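Local coordinates for UL37 (Suid herpesvirus 1, PDB 4K70), which is an inner tegument protein, probably essential for controlling viral trafficking, of which this chain is the largely helical N-terminal half, at residues A[84-87]-A[88-92]; A[132-135]-A[136-140]; A[123-126]-A[127-131]; A[166-169]-A[170-173]. All blocks are in the same frame, centred on the assembly; numbering follows the deposited sequence.

Interaction 1. Residues A[84-87]-A[88-92]; sequences WDEG and TAPLL. With CA (calcium ion), chain E; NA (sodium ion), chain U.
W84 and L91 meet where a single 3-10 turn, 84-86, gives way through G87 and T88 to the first turn of helix 89-98, an example of how a short linker is packed against the helix it introduces. The apolar part is carried by the far rim of the indole. W84 CH2 approaches L91 CD1 at 3.3 Å, which is tight for two carbons, and the two side chains run roughly perpendicular. The methyl of T88 arrives in the plane of the ring, at its edge, with CG2 3.8 Å from W84 CZ3. Outside the pair, W84 NE1 is bonded to F176 O, which helps hold the indole. Backbone bonds shape the linker: G87 N to W84 O closes the 3-10 turn, and L92 N to T88 O, 3.0 Å, is a helical bond. A water accepts from A89 N and gives only a weak bond to E86 O. Two metal ions are bound by the acidic residues. D85 OD2 binds a calcium ion at 2.5 Å, a site shared with D83. The E86 side chain is extended beyond CG and passes P90, with OE1 3.8 Å from P90 CG; that same OE1 holds a sodium ion at 2.2 Å.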
ATOM      1  N   TRP A  84       6.525  12.885  -4.212  1.00 21.91           N
ATOM      2  CA  TRP A  84       5.289  12.586  -4.932  1.00 21.37           C
ATOM      3  C   TRP A  84       4.099  13.455  -4.567  1.00 24.31           C
ATOM      4  O   TRP A  84       3.097  13.470  -5.283  1.00 22.43           O
ATOM      5  CB  TRP A  84       4.937  11.083  -4.835  1.00 26.45           C
ATOM      6  CG  TRP A  84       5.700  10.288  -5.830  1.00 21.08           C
ATOM      7  CD1 TRP A  84       6.701   9.387  -5.580  1.00 23.27           C
ATOM      8  CD2 TRP A  84       5.561  10.350  -7.249  1.00 21.61           C
ATOM      9  NE1 TRP A  84       7.167   8.860  -6.762  1.00 20.90           N
ATOM     10  CE2 TRP A  84       6.486   9.445  -7.805  1.00 23.77           C
ATOM     11  CE3 TRP A  84       4.725  11.076  -8.111  1.00 24.55           C
ATOM     12  CZ2 TRP A  84       6.608   9.245  -9.186  1.00 23.92           C
ATOM     13  CZ3 TRP A  84       4.854  10.889  -9.487  1.00 25.48           C
ATOM     14  CH2 TRP A  84       5.787   9.978 -10.007  1.00 24.78           C
ATOM     15  N   ASP A  85       4.214  14.194  -3.465  1.00 25.27           N
ATOM     16  CA  ASP A  85       3.224  15.215  -3.133  1.00 27.98           C
ATOM     17  C   ASP A  85       3.104  16.284  -4.215  1.00 26.73           C
ATOM     18  O   ASP A  85       2.074  16.950  -4.332  1.00 29.53           O
ATOM     19  CB  ASP A  85       3.554  15.854  -1.773  1.00 25.44           C
ATOM     20  CG  ASP A  85       3.476  14.849  -0.639  1.00 28.88           C
ATOM     21  OD1 ASP A  85       2.445  14.154  -0.538  1.00 29.56           O
ATOM     22  OD2 ASP A  85       4.456  14.722   0.125  1.00 28.41           O
ATOM     23  N   GLU A  86       4.156  16.444  -5.011  1.00 25.21           N
ATOM     24  CA  GLU A  86       4.148  17.397  -6.114  1.00 24.40           C
ATOM     25  C   GLU A  86       3.704  16.766  -7.442  1.00 29.57           C
ATOM     26  O   GLU A  86       3.722  17.417  -8.480  1.00 25.70           O
ATOM     27  CB  GLU A  86       5.540  18.026  -6.255  1.00 27.59           C
ATOM     28  CG  GLU A  86       6.111  18.515  -4.912  1.00 27.06           C
ATOM     29  CD  GLU A  86       7.571  18.906  -5.001  1.00 30.18           C
ATOM     30  OE1 GLU A  86       8.051  19.122  -6.130  1.00 33.15           O
ATOM     31  OE2 GLU A  86       8.246  18.981  -3.958  1.00 24.01           O
ATOM     32  N   GLY A  87       3.311  15.495  -7.416  1.00 25.23           N
ATOM     33  CA  GLY A  87       2.789  14.864  -8.622  1.00 27.02           C
ATOM     34  C   GLY A  87       3.808  14.595  -9.712  1.00 26.75           C
ATOM     35  O   GLY A  87       5.011  14.534  -9.450  1.00 29.16           O
ATOM     36  N   THR A  88       3.335  14.429 -10.945  1.00 27.83           N
ATOM     37  CA  THR A  88       4.221  14.053 -12.054  1.00 28.14           C
ATOM     38  C   THR A  88       4.995  15.216 -12.699  1.00 30.72           C
ATOM     39  O   THR A  88       6.017  14.991 -13.352  1.00 29.34           O
ATOM     40  CB  THR A  88       3.457  13.307 -13.163  1.00 28.07           C
ATOM     41  OG1 THR A  88       2.358  14.112 -13.606  1.00 27.58           O
ATOM     42  CG2 THR A  88       2.931  11.957 -12.643  1.00 26.54           C
ATOM     43  N   ALA A  89       4.516  16.448 -12.527  1.00 26.28           N
ATOM     44  CA  ALA A  89       5.087  17.592 -13.252  1.00 28.93           C
ATOM     45  C   ALA A  89       6.619  17.691 -13.211  1.00 28.94           C
ATOM     46  O   ALA A  89       7.261  17.832 -14.253  1.00 31.40           O
ATOM     47  CB  ALA A  89       4.434  18.916 -12.806  1.00 33.01           C
ATOM     48  N   PRO A  90       7.207  17.605 -12.011  1.00 29.82           N
ATOM     49  CA  PRO A  90       8.664  17.706 -11.879  1.00 28.66           C
ATOM     50  C   PRO A  90       9.414  16.584 -12.604  1.00 30.12           C
ATOM     51  O   PRO A  90      10.541  16.810 -13.059  1.00 25.19           O
ATOM     52  CB  PRO A  90       8.886  17.583 -10.371  1.00 28.68           C
ATOM     53  CG  PRO A  90       7.581  17.986  -9.754  1.00 31.73           C
ATOM     54  CD  PRO A  90       6.546  17.471 -10.703  1.00 32.54           C
ATOM     55  N   LEU A  91       8.817  15.393 -12.679  1.00 27.42           N
ATOM     56  CA  LEU A  91       9.423  14.296 -13.418  1.00 25.32           C
ATOM     57  C   LEU A  91       9.368  14.559 -14.897  1.00 25.17           C
ATOM     58  O   LEU A  91      10.346  14.348 -15.609  1.00 27.15           O
ATOM     59  CB  LEU A  91       8.714  12.965 -13.141  1.00 24.18           C
ATOM     60  CG  LEU A  91       8.975  12.376 -11.770  1.00 30.93           C
ATOM     61  CD1 LEU A  91       8.435  10.940 -11.719  1.00 33.56           C
ATOM     62  CD2 LEU A  91      10.473  12.424 -11.468  1.00 31.54           C
ATOM     63  N   LEU A  92       8.199  14.977 -15.369  1.00 24.74           N
ATOM     64  CA  LEU A  92       8.036  15.295 -16.773  1.00 26.50           C
ATOM     65  C   LEU A  92       8.986  16.423 -17.162  1.00 28.78           C
ATOM     66  O   LEU A  92       9.494  16.463 -18.281  1.00 29.66           O
ATOM     67  CB  LEU A  92       6.595  15.704 -17.065  1.00 26.92           C
ATOM     68  CG  LEU A  92       5.535  14.662 -16.702  1.00 27.16           C
ATOM     69  CD1 LEU A  92       4.174  15.062 -17.246  1.00 28.97           C
ATOM     70  CD2 LEU A  92       5.938  13.291 -17.203  1.00 26.17           C
TER
HETATM   71 CA    CA E1003       6.379  16.227   0.383  1.00 27.41          CA
HETATM   72 NA    NA U1019      10.114  18.549  -6.604  1.00 44.64          NA
HETATM   73  O   HOH W   1       2.128  17.421 -11.398  1.00 36.59           O
HETATM   74  O   HOH W   2      10.871  16.264  -6.441  1.00 27.16           O

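Interaction 2. Residues A[132-135]-A[136-140]; sequences AAFD and EALAG
L138 reaches back over one face of the F134 ring, a contact between residues four apart near the C-terminal end of helix 120-137. Its side chain can be followed outward. CB lies about equally far, 4.0 Å, from the carbonyl oxygens of F134 and D135. CG stays close to the first of these, 3.9 Å from F134 O, and stands 4.2 Å above the phenyl plane, displaced toward the rim. The tip, CD1, is modelled too close to F134 CE1, so its exact position is doubtful. In F134 itself CG is anti to the backbone N (chi1 174°), and the ring stands mostly outward from the helix, with one face under L138 CG.

The backbone beneath changes character over the same residues. E136 N to A132 O and A137 N to A133 O, the latter 2.9 Å, are ordinary alpha-helical bonds. L138 N is divided between F134 O at 3.2 Å and a weak, more bent bond to D135 O. A139 N then turns to E136 O, only three residues back. Around this end, the F134 ring stacks on W84 from the linker before helix 89-98, and D135 OD2 is bonded to T88 OG1. Y183 of helix 175-188 touches both F134 and L138, while A133 faces A162 and L163 of a loop.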
ATOM      1  N   ALA A 132       1.753   8.938 -16.895  1.00 24.39           N
ATOM      2  CA  ALA A 132       0.359   9.008 -17.318  1.00 25.50           C
ATOM      3  C   ALA A 132      -0.458   7.957 -16.570  1.00 27.13           C
ATOM      4  O   ALA A 132      -1.586   8.221 -16.142  1.00 28.47           O
ATOM      5  CB  ALA A 132       0.240   8.808 -18.829  1.00 30.34           C
ATOM      6  N   ALA A 133       0.120   6.769 -16.405  1.00 27.18           N
ATOM      7  CA  ALA A 133      -0.530   5.708 -15.647  1.00 27.48           C
ATOM      8  C   ALA A 133      -0.662   6.103 -14.177  1.00 25.90           C
ATOM      9  O   ALA A 133      -1.678   5.821 -13.529  1.00 28.38           O
ATOM     10  CB  ALA A 133       0.258   4.407 -15.773  1.00 26.03           C
ATOM     11  N   PHE A 134       0.380   6.729 -13.646  1.00 25.52           N
ATOM     12  CA  PHE A 134       0.360   7.166 -12.254  1.00 26.08           C
ATOM     13  C   PHE A 134      -0.831   8.093 -12.066  1.00 27.27           C
ATOM     14  O   PHE A 134      -1.662   7.866 -11.192  1.00 28.46           O
ATOM     15  CB  PHE A 134       1.671   7.858 -11.885  1.00 22.15           C
ATOM     16  CG  PHE A 134       1.683   8.467 -10.510  1.00 26.39           C
ATOM     17  CD1 PHE A 134       1.262   9.772 -10.316  1.00 26.73           C
ATOM     18  CD2 PHE A 134       2.129   7.734  -9.414  1.00 24.53           C
ATOM     19  CE1 PHE A 134       1.278  10.339  -9.045  1.00 29.42           C
ATOM     20  CE2 PHE A 134       2.150   8.287  -8.147  1.00 22.78           C
ATOM     21  CZ  PHE A 134       1.726   9.593  -7.961  1.00 23.76           C
ATOM     22  N   ASP A 135      -0.927   9.112 -12.914  1.00 27.67           N
ATOM     23  CA  ASP A 135      -2.028  10.066 -12.832  1.00 30.92           C
ATOM     24  C   ASP A 135      -3.391   9.389 -12.936  1.00 31.00           C
ATOM     25  O   ASP A 135      -4.312   9.725 -12.199  1.00 31.16           O
ATOM     26  CB  ASP A 135      -1.893  11.167 -13.894  1.00 33.05           C
ATOM     27  CG  ASP A 135      -0.832  12.204 -13.537  1.00 34.19           C
ATOM     28  OD1 ASP A 135      -0.571  12.416 -12.330  1.00 34.27           O
ATOM     29  OD2 ASP A 135      -0.259  12.807 -14.466  1.00 39.07           O
ATOM     30  N   GLU A 136      -3.525   8.434 -13.847  1.00 28.23           N
ATOM     31  CA  GLU A 136      -4.781   7.704 -13.963  1.00 31.40           C
ATOM     32  C   GLU A 136      -5.106   6.934 -12.681  1.00 34.75           C
ATOM     33  O   GLU A 136      -6.257   6.900 -12.253  1.00 38.07           O
ATOM     34  CB  GLU A 136      -4.753   6.756 -15.167  1.00 36.70           C
ATOM     35  CG  GLU A 136      -6.136   6.440 -15.728  1.00 42.32           C
ATOM     36  CD  GLU A 136      -6.067   5.721 -17.067  1.00 53.61           C
ATOM     37  OE1 GLU A 136      -5.118   5.997 -17.834  1.00 55.32           O
ATOM     38  OE2 GLU A 136      -6.952   4.877 -17.345  1.00 57.56           O
ATOM     39  N   ALA A 137      -4.096   6.320 -12.069  1.00 33.58           N
ATOM     40  CA  ALA A 137      -4.308   5.551 -10.836  1.00 32.00           C
ATOM     41  C   ALA A 137      -4.838   6.411  -9.684  1.00 36.76           C
ATOM     42  O   ALA A 137      -5.554   5.916  -8.819  1.00 35.89           O
ATOM     43  CB  ALA A 137      -3.015   4.847 -10.413  1.00 28.47           C
ATOM     44  N   LEU A 138      -4.472   7.691  -9.666  1.00 33.82           N
ATOM     45  CA  LEU A 138      -4.873   8.583  -8.575  1.00 37.68           C
ATOM     46  C   LEU A 138      -6.161   9.342  -8.851  1.00 41.03           C
ATOM     47  O   LEU A 138      -6.612  10.117  -8.019  1.00 42.24           O
ATOM     48  CB  LEU A 138      -3.774   9.601  -8.276  1.00 36.51           C
ATOM     49  CG  LEU A 138      -2.517   9.074  -7.596  1.00 35.64           C
ATOM     50  CD1 LEU A 138      -1.478  10.173  -7.567  1.00 35.49           C
ATOM     51  CD2 LEU A 138      -2.834   8.604  -6.191  1.00 32.91           C
ATOM     52  N   ALA A 139      -6.746   9.135 -10.023  1.00 45.46           N
ATOM     53  CA  ALA A 139      -7.935   9.884 -10.398  1.00 48.25           C
ATOM     54  C   ALA A 139      -9.219   9.214  -9.904  1.00 53.08           C
ATOM     55  O   ALA A 139     -10.312   9.557 -10.356  1.00 56.27           O
ATOM     56  CB  ALA A 139      -7.976  10.108 -11.912  1.00 45.00           C
ATOM     57  N   GLY A 140      -9.078   8.262  -8.978  1.00 51.11           N
ATOM     58  CA  GLY A 140     -10.213   7.655  -8.296  1.00 50.49           C
ATOM     59  C   GLY A 140     -10.685   8.503  -7.116  1.00 59.75           C
ATOM     60  O   GLY A 140     -10.262   9.652  -6.968  1.00 53.34           O
TER

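Interaction 3. Residues A[123-126]-A[127-131]; sequences MFRL and VSEWC
M123 and V127 are bonded early in helix 120-137, where each carbonyl of 123-126 meets the residue four further on. The bond from V127 N to M123 O measures 3.0 Å, and V127 CG2 leans against the same oxygen. At F124 the carbonyl is gripped twice, by S128 N at 3.2 Å and by S128 OG at 2.7 Å. The amide comes from well above the carbonyl plane, 39° out of it, whereas the hydroxyl is tilted by 21°. OG reaches the oxygen because it stands beside its own backbone N (chi1 -75°), and this also puts it 4.0 Å above the centre of the F124 ring. A polar hydroxyl is thus satisfied inside the helix while an aromatic face lies over it. R125 and E129 run side by side in the same direction, E129 OE2 lying 3.4 Å from R125 CG, yet the charged ends stop short of a salt bridge. E129 OE1 instead forms a salt bridge with R167 NH1, though the modelled separation is too short to be exact. L126 closes the set by accepting from W130 N at 2.8 Å.

The helix is wedged among several others. F124, V127 and S128 all rest on L95 of helix 89-98, V127 also reaches F176 of helix 175-188, and M123 packs on A73 and L77 of helix 63-78. W130 lies on V177 of helix 175-188, its NE1 bonded to L163 O.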
ATOM      1  N   MET A 123      13.847   6.329 -22.171  1.00 23.91           N
ATOM      2  CA  MET A 123      13.422   6.839 -20.871  1.00 24.60           C
ATOM      3  C   MET A 123      12.331   7.905 -20.999  1.00 23.30           C
ATOM      4  O   MET A 123      11.391   7.920 -20.219  1.00 27.45           O
ATOM      5  CB  MET A 123      14.623   7.311 -20.055  1.00 21.53           C
ATOM      6  CG  MET A 123      15.515   6.153 -19.591  1.00 24.49           C
ATOM      7  SD  MET A 123      14.719   4.917 -18.491  1.00 25.91           S
ATOM      8  CE  MET A 123      14.074   3.734 -19.684  1.00 27.93           C
ATOM      9  N   PHE A 124      12.431   8.769 -22.001  1.00 25.59           N
ATOM     10  CA  PHE A 124      11.403   9.773 -22.229  1.00 26.39           C
ATOM     11  C   PHE A 124      10.055   9.119 -22.494  1.00 26.93           C
ATOM     12  O   PHE A 124       9.046   9.500 -21.914  1.00 28.47           O
ATOM     13  CB  PHE A 124      11.772  10.696 -23.399  1.00 25.08           C
ATOM     14  CG  PHE A 124      10.745  11.771 -23.658  1.00 31.95           C
ATOM     15  CD1 PHE A 124      10.711  12.918 -22.876  1.00 27.25           C
ATOM     16  CD2 PHE A 124       9.795  11.619 -24.658  1.00 33.19           C
ATOM     17  CE1 PHE A 124       9.757  13.895 -23.090  1.00 29.89           C
ATOM     18  CE2 PHE A 124       8.837  12.597 -24.877  1.00 33.44           C
ATOM     19  CZ  PHE A 124       8.816  13.735 -24.091  1.00 30.72           C
ATOM     20  N   ARG A 125      10.045   8.140 -23.392  1.00 25.58           N
ATOM     21  CA  ARG A 125       8.819   7.448 -23.760  1.00 27.99           C
ATOM     22  C   ARG A 125       8.202   6.653 -22.598  1.00 24.92           C
ATOM     23  O   ARG A 125       7.032   6.845 -22.271  1.00 27.36           O
ATOM     24  CB  ARG A 125       9.062   6.536 -24.984  1.00 28.02           C
ATOM     25  CG  ARG A 125       7.804   5.873 -25.559  1.00 38.09           C
ATOM     26  CD  ARG A 125       8.117   4.957 -26.766  1.00 35.27           C
ATOM     27  NE  ARG A 125       9.024   3.874 -26.404  1.00 40.45           N
ATOM     28  CZ  ARG A 125      10.277   3.761 -26.839  1.00 45.03           C
ATOM     29  NH1 ARG A 125      10.782   4.663 -27.677  1.00 43.48           N
ATOM     30  NH2 ARG A 125      11.027   2.737 -26.439  1.00 44.56           N
ATOM     31  N   LEU A 126       8.974   5.755 -21.986  1.00 24.12           N
ATOM     32  CA  LEU A 126       8.436   4.902 -20.923  1.00 24.80           C
ATOM     33  C   LEU A 126       8.060   5.676 -19.659  1.00 27.16           C
ATOM     34  O   LEU A 126       7.026   5.407 -19.068  1.00 25.07           O
ATOM     35  CB  LEU A 126       9.399   3.769 -20.558  1.00 24.48           C
ATOM     36  CG  LEU A 126       9.579   2.661 -21.603  1.00 33.45           C
ATOM     37  CD1 LEU A 126      10.576   1.624 -21.104  1.00 29.30           C
ATOM     38  CD2 LEU A 126       8.246   2.008 -21.961  1.00 28.17           C
ATOM     39  N   VAL A 127       8.893   6.626 -19.241  1.00 23.88           N
ATOM     40  CA  VAL A 127       8.597   7.344 -18.002  1.00 22.98           C
ATOM     41  C   VAL A 127       7.404   8.276 -18.183  1.00 21.71           C
ATOM     42  O   VAL A 127       6.586   8.428 -17.280  1.00 26.66           O
ATOM     43  CB  VAL A 127       9.832   8.061 -17.414  1.00 26.22           C
ATOM     44  CG1 VAL A 127       9.475   8.754 -16.104  1.00 26.84           C
ATOM     45  CG2 VAL A 127      10.963   7.048 -17.184  1.00 24.51           C
ATOM     46  N   SER A 128       7.293   8.884 -19.357  1.00 23.46           N
ATOM     47  CA  SER A 128       6.112   9.657 -19.699  1.00 21.98           C
ATOM     48  C   SER A 128       4.867   8.794 -19.584  1.00 23.65           C
ATOM     49  O   SER A 128       3.882   9.213 -18.999  1.00 24.93           O
ATOM     50  CB  SER A 128       6.223  10.208 -21.126  1.00 25.09           C
ATOM     51  OG  SER A 128       7.134  11.301 -21.178  1.00 29.22           O
ATOM     52  N   GLU A 129       4.916   7.597 -20.177  1.00 22.29           N
ATOM     53  CA  GLU A 129       3.800   6.655 -20.114  1.00 24.64           C
ATOM     54  C   GLU A 129       3.508   6.237 -18.693  1.00 23.96           C
ATOM     55  O   GLU A 129       2.353   6.197 -18.280  1.00 26.73           O
ATOM     56  CB  GLU A 129       4.090   5.405 -20.946  1.00 25.47           C
ATOM     57  CG  GLU A 129       4.233   5.682 -22.423  1.00 28.95           C
ATOM     58  CD  GLU A 129       4.496   4.411 -23.214  1.00 33.02           C
ATOM     59  OE1 GLU A 129       4.211   3.313 -22.682  1.00 36.65           O
ATOM     60  OE2 GLU A 129       4.978   4.509 -24.352  1.00 38.12           O
ATOM     61  N   TRP A 130       4.562   5.933 -17.943  1.00 24.17           N
ATOM     62  CA  TRP A 130       4.409   5.545 -16.549  1.00 23.40           C
ATOM     63  C   TRP A 130       3.739   6.667 -15.734  1.00 25.73           C
ATOM     64  O   TRP A 130       2.800   6.410 -14.968  1.00 22.81           O
ATOM     65  CB  TRP A 130       5.763   5.140 -15.961  1.00 23.94           C
ATOM     66  CG  TRP A 130       5.670   4.464 -14.619  1.00 24.89           C
ATOM     67  CD1 TRP A 130       5.643   3.120 -14.379  1.00 21.26           C
ATOM     68  CD2 TRP A 130       5.600   5.105 -13.334  1.00 24.05           C
ATOM     69  NE1 TRP A 130       5.566   2.889 -13.026  1.00 23.17           N
ATOM     70  CE2 TRP A 130       5.532   4.087 -12.367  1.00 25.17           C
ATOM     71  CE3 TRP A 130       5.592   6.439 -12.914  1.00 25.55           C
ATOM     72  CZ2 TRP A 130       5.449   4.362 -10.991  1.00 25.48           C
ATOM     73  CZ3 TRP A 130       5.510   6.711 -11.549  1.00 24.17           C
ATOM     74  CH2 TRP A 130       5.443   5.678 -10.608  1.00 25.89           C
ATOM     75  N   CYS A 131       4.196   7.911 -15.912  1.00 23.28           N
ATOM     76  CA  CYS A 131       3.555   9.057 -15.245  1.00 22.77           C
ATOM     77  C   CYS A 131       2.086   9.212 -15.636  1.00 25.49           C
ATOM     78  O   CYS A 131       1.264   9.578 -14.808  1.00 28.47           O
ATOM     79  CB  CYS A 131       4.307  10.382 -15.514  1.00 22.41           C
ATOM     80  SG  CYS A 131       5.942  10.466 -14.732  1.00 23.70           S
TER

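Interaction 4. Residues A[166-169]-A[170-173]; sequences PRFA and TLYD
F168 and L171 pack together inside a tight helical turn that lacks the regular alpha-helical bonding, in the loop between helices 156-159 and 175-188. The ring and the leucine branch approach at a slant that is neither face nor edge, with L171 CD1 4.0 Å from F168 CD1. Three residues apart on the turn, both carry CG beside the backbone N. The arginine before them covers a ring face: R167 CG stands 3.9 Å above the centre of the phenyl, and F168 CE1 lies in the plane of the guanidinium at its edge. Further out, the F168 ring makes an edge-to-face contact with W130 of helix 120-137.

Y172 departs in another direction, its CG anti to the backbone N (chi1 -178°), and its OH is bonded to P390 O. Its ring meets H439 edge to face, so the turn also joins helix 438-458. Two bonds of three-residue span cross the contact, after a similar one from A169 N to P166 O. L171 N reaches F168 O at 3.0 Å, 58° out of the carbonyl plane; Y172 N reaches A169 O at 3.3 Å and lies 70° out of that plane. Two waters add bridges. One links R167 O and T170 N. Another donates to A169 O at 2.9 Å and accepts from D173 N at 2.8 Å, extending the turn by one solvent-mediated link.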
ATOM      1  N   PRO A 166       4.827  -5.495 -17.427  1.00 21.24           N
ATOM      2  CA  PRO A 166       6.135  -5.859 -17.987  1.00 20.69           C
ATOM      3  C   PRO A 166       6.769  -4.770 -18.864  1.00 20.10           C
ATOM      4  O   PRO A 166       7.988  -4.646 -18.869  1.00 24.19           O
ATOM      5  CB  PRO A 166       5.825  -7.111 -18.823  1.00 21.91           C
ATOM      6  CG  PRO A 166       4.629  -7.729 -18.117  1.00 23.66           C
ATOM      7  CD  PRO A 166       3.806  -6.527 -17.676  1.00 24.31           C
ATOM      8  N   ARG A 167       5.977  -3.996 -19.584  1.00 19.13           N
ATOM      9  CA  ARG A 167       6.577  -2.944 -20.408  1.00 22.64           C
ATOM     10  C   ARG A 167       7.326  -1.920 -19.547  1.00 24.93           C
ATOM     11  O   ARG A 167       8.209  -1.205 -20.040  1.00 19.26           O
ATOM     12  CB  ARG A 167       5.535  -2.262 -21.292  1.00 27.92           C
ATOM     13  CG  ARG A 167       4.633  -1.327 -20.558  1.00 33.67           C
ATOM     14  CD  ARG A 167       3.506  -0.806 -21.450  1.00 36.56           C
ATOM     15  NE  ARG A 167       3.945  -0.511 -22.813  1.00 37.18           N
ATOM     16  CZ  ARG A 167       4.731   0.501 -23.155  1.00 37.77           C
ATOM     17  NH1 ARG A 167       5.187   1.325 -22.223  1.00 44.46           N
ATOM     18  NH2 ARG A 167       5.068   0.688 -24.431  1.00 41.48           N
ATOM     19  N   PHE A 168       6.994  -1.874 -18.258  1.00 21.45           N
ATOM     20  CA  PHE A 168       7.710  -0.993 -17.324  1.00 24.42           C
ATOM     21  C   PHE A 168       8.717  -1.747 -16.475  1.00 22.57           C
ATOM     22  O   PHE A 168       9.176  -1.233 -15.456  1.00 21.02           O
ATOM     23  CB  PHE A 168       6.721  -0.258 -16.422  1.00 20.93           C
ATOM     24  CG  PHE A 168       5.831   0.687 -17.164  1.00 22.98           C
ATOM     25  CD1 PHE A 168       6.335   1.450 -18.208  1.00 20.73           C
ATOM     26  CD2 PHE A 168       4.484   0.791 -16.841  1.00 22.31           C
ATOM     27  CE1 PHE A 168       5.519   2.324 -18.914  1.00 25.07           C
ATOM     28  CE2 PHE A 168       3.660   1.668 -17.535  1.00 26.39           C
ATOM     29  CZ  PHE A 168       4.178   2.433 -18.579  1.00 24.48           C
ATOM     30  N   ALA A 169       9.044  -2.974 -16.872  1.00 21.02           N
ATOM     31  CA  ALA A 169      10.012  -3.779 -16.125  1.00 20.65           C
ATOM     32  C   ALA A 169      11.367  -3.099 -15.924  1.00 21.86           C
ATOM     33  O   ALA A 169      11.960  -3.216 -14.853  1.00 24.70           O
ATOM     34  CB  ALA A 169      10.193  -5.164 -16.765  1.00 23.70           C
ATOM     35  N   THR A 170      11.869  -2.393 -16.934  1.00 20.25           N
ATOM     36  CA  THR A 170      13.167  -1.730 -16.776  1.00 22.32           C
ATOM     37  C   THR A 170      13.107  -0.546 -15.801  1.00 24.42           C
ATOM     38  O   THR A 170      14.147  -0.094 -15.328  1.00 23.21           O
ATOM     39  CB  THR A 170      13.785  -1.277 -18.117  1.00 25.72           C
ATOM     40  OG1 THR A 170      12.894  -0.378 -18.793  1.00 22.63           O
ATOM     41  CG2 THR A 170      14.089  -2.504 -19.007  1.00 27.81           C
ATOM     42  N   LEU A 171      11.898  -0.076 -15.472  1.00 21.53           N
ATOM     43  CA  LEU A 171      11.749   1.008 -14.484  1.00 22.53           C
ATOM     44  C   LEU A 171      11.467   0.548 -13.066  1.00 23.63           C
ATOM     45  O   LEU A 171      11.512   1.359 -12.137  1.00 23.03           O
ATOM     46  CB  LEU A 171      10.610   1.958 -14.863  1.00 20.83           C
ATOM     47  CG  LEU A 171      10.570   2.497 -16.277  1.00 23.85           C
ATOM     48  CD1 LEU A 171       9.335   3.377 -16.422  1.00 25.21           C
ATOM     49  CD2 LEU A 171      11.857   3.253 -16.601  1.00 23.17           C
ATOM     50  N   TYR A 172      11.166  -0.735 -12.901  1.00 20.39           N
ATOM     51  CA  TYR A 172      10.622  -1.257 -11.648  1.00 21.53           C
ATOM     52  C   TYR A 172      11.503  -1.046 -10.412  1.00 23.66           C
ATOM     53  O   TYR A 172      11.026  -0.593  -9.378  1.00 20.26           O
ATOM     54  CB  TYR A 172      10.289  -2.745 -11.798  1.00 20.42           C
ATOM     55  CG  TYR A 172       9.685  -3.357 -10.566  1.00 18.69           C
ATOM     56  CD1 TYR A 172       8.363  -3.119 -10.234  1.00 18.22           C
ATOM     57  CD2 TYR A 172      10.436  -4.169  -9.734  1.00 20.77           C
ATOM     58  CE1 TYR A 172       7.797  -3.675  -9.098  1.00 19.47           C
ATOM     59  CE2 TYR A 172       9.890  -4.720  -8.589  1.00 22.25           C
ATOM     60  CZ  TYR A 172       8.564  -4.474  -8.283  1.00 21.91           C
ATOM     61  OH  TYR A 172       7.998  -5.031  -7.159  1.00 20.25           O
ATOM     62  N   ASP A 173      12.784  -1.384 -10.511  1.00 20.57           N
ATOM     63  CA  ASP A 173      13.676  -1.229  -9.376  1.00 23.04           C
ATOM     64  C   ASP A 173      14.095   0.240  -9.152  1.00 23.37           C
ATOM     65  O   ASP A 173      14.847   0.523  -8.234  1.00 25.85           O
ATOM     66  CB  ASP A 173      14.926  -2.091  -9.559  1.00 25.82           C
ATOM     67  CG  ASP A 173      15.810  -2.130  -8.312  1.00 28.54           C
ATOM     68  OD1 ASP A 173      15.306  -2.506  -7.237  1.00 26.83           O
ATOM     69  OD2 ASP A 173      17.010  -1.780  -8.408  1.00 29.09           O
TER
HETATM   70  O   HOH W   3      10.666  -2.052 -19.585  1.00 23.69           O
HETATM   71  O   HOH W   4      13.825  -2.984 -12.626  1.00 30.63           O

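Along the chain the order is interaction 1, 3, 2 and 4, all in the N-terminal part of the chain. Interactions 3 and 2 are consecutive parts of helix 120-137, their centres about 14 Å apart, so this helix is the common axis of the group. Interaction 1 lies against it, with centres about 13 Å from interaction 3 and 12 Å from interaction 2; W84, T88, L91 and L92 supply the touching side chains. Interaction 4 meets the helix at interaction 3, about 11 Å between centres, but does not touch interactions 1 or 2. The helix thus joins a metal-binding linker to a buried loop turn within this largely helical part of the protein.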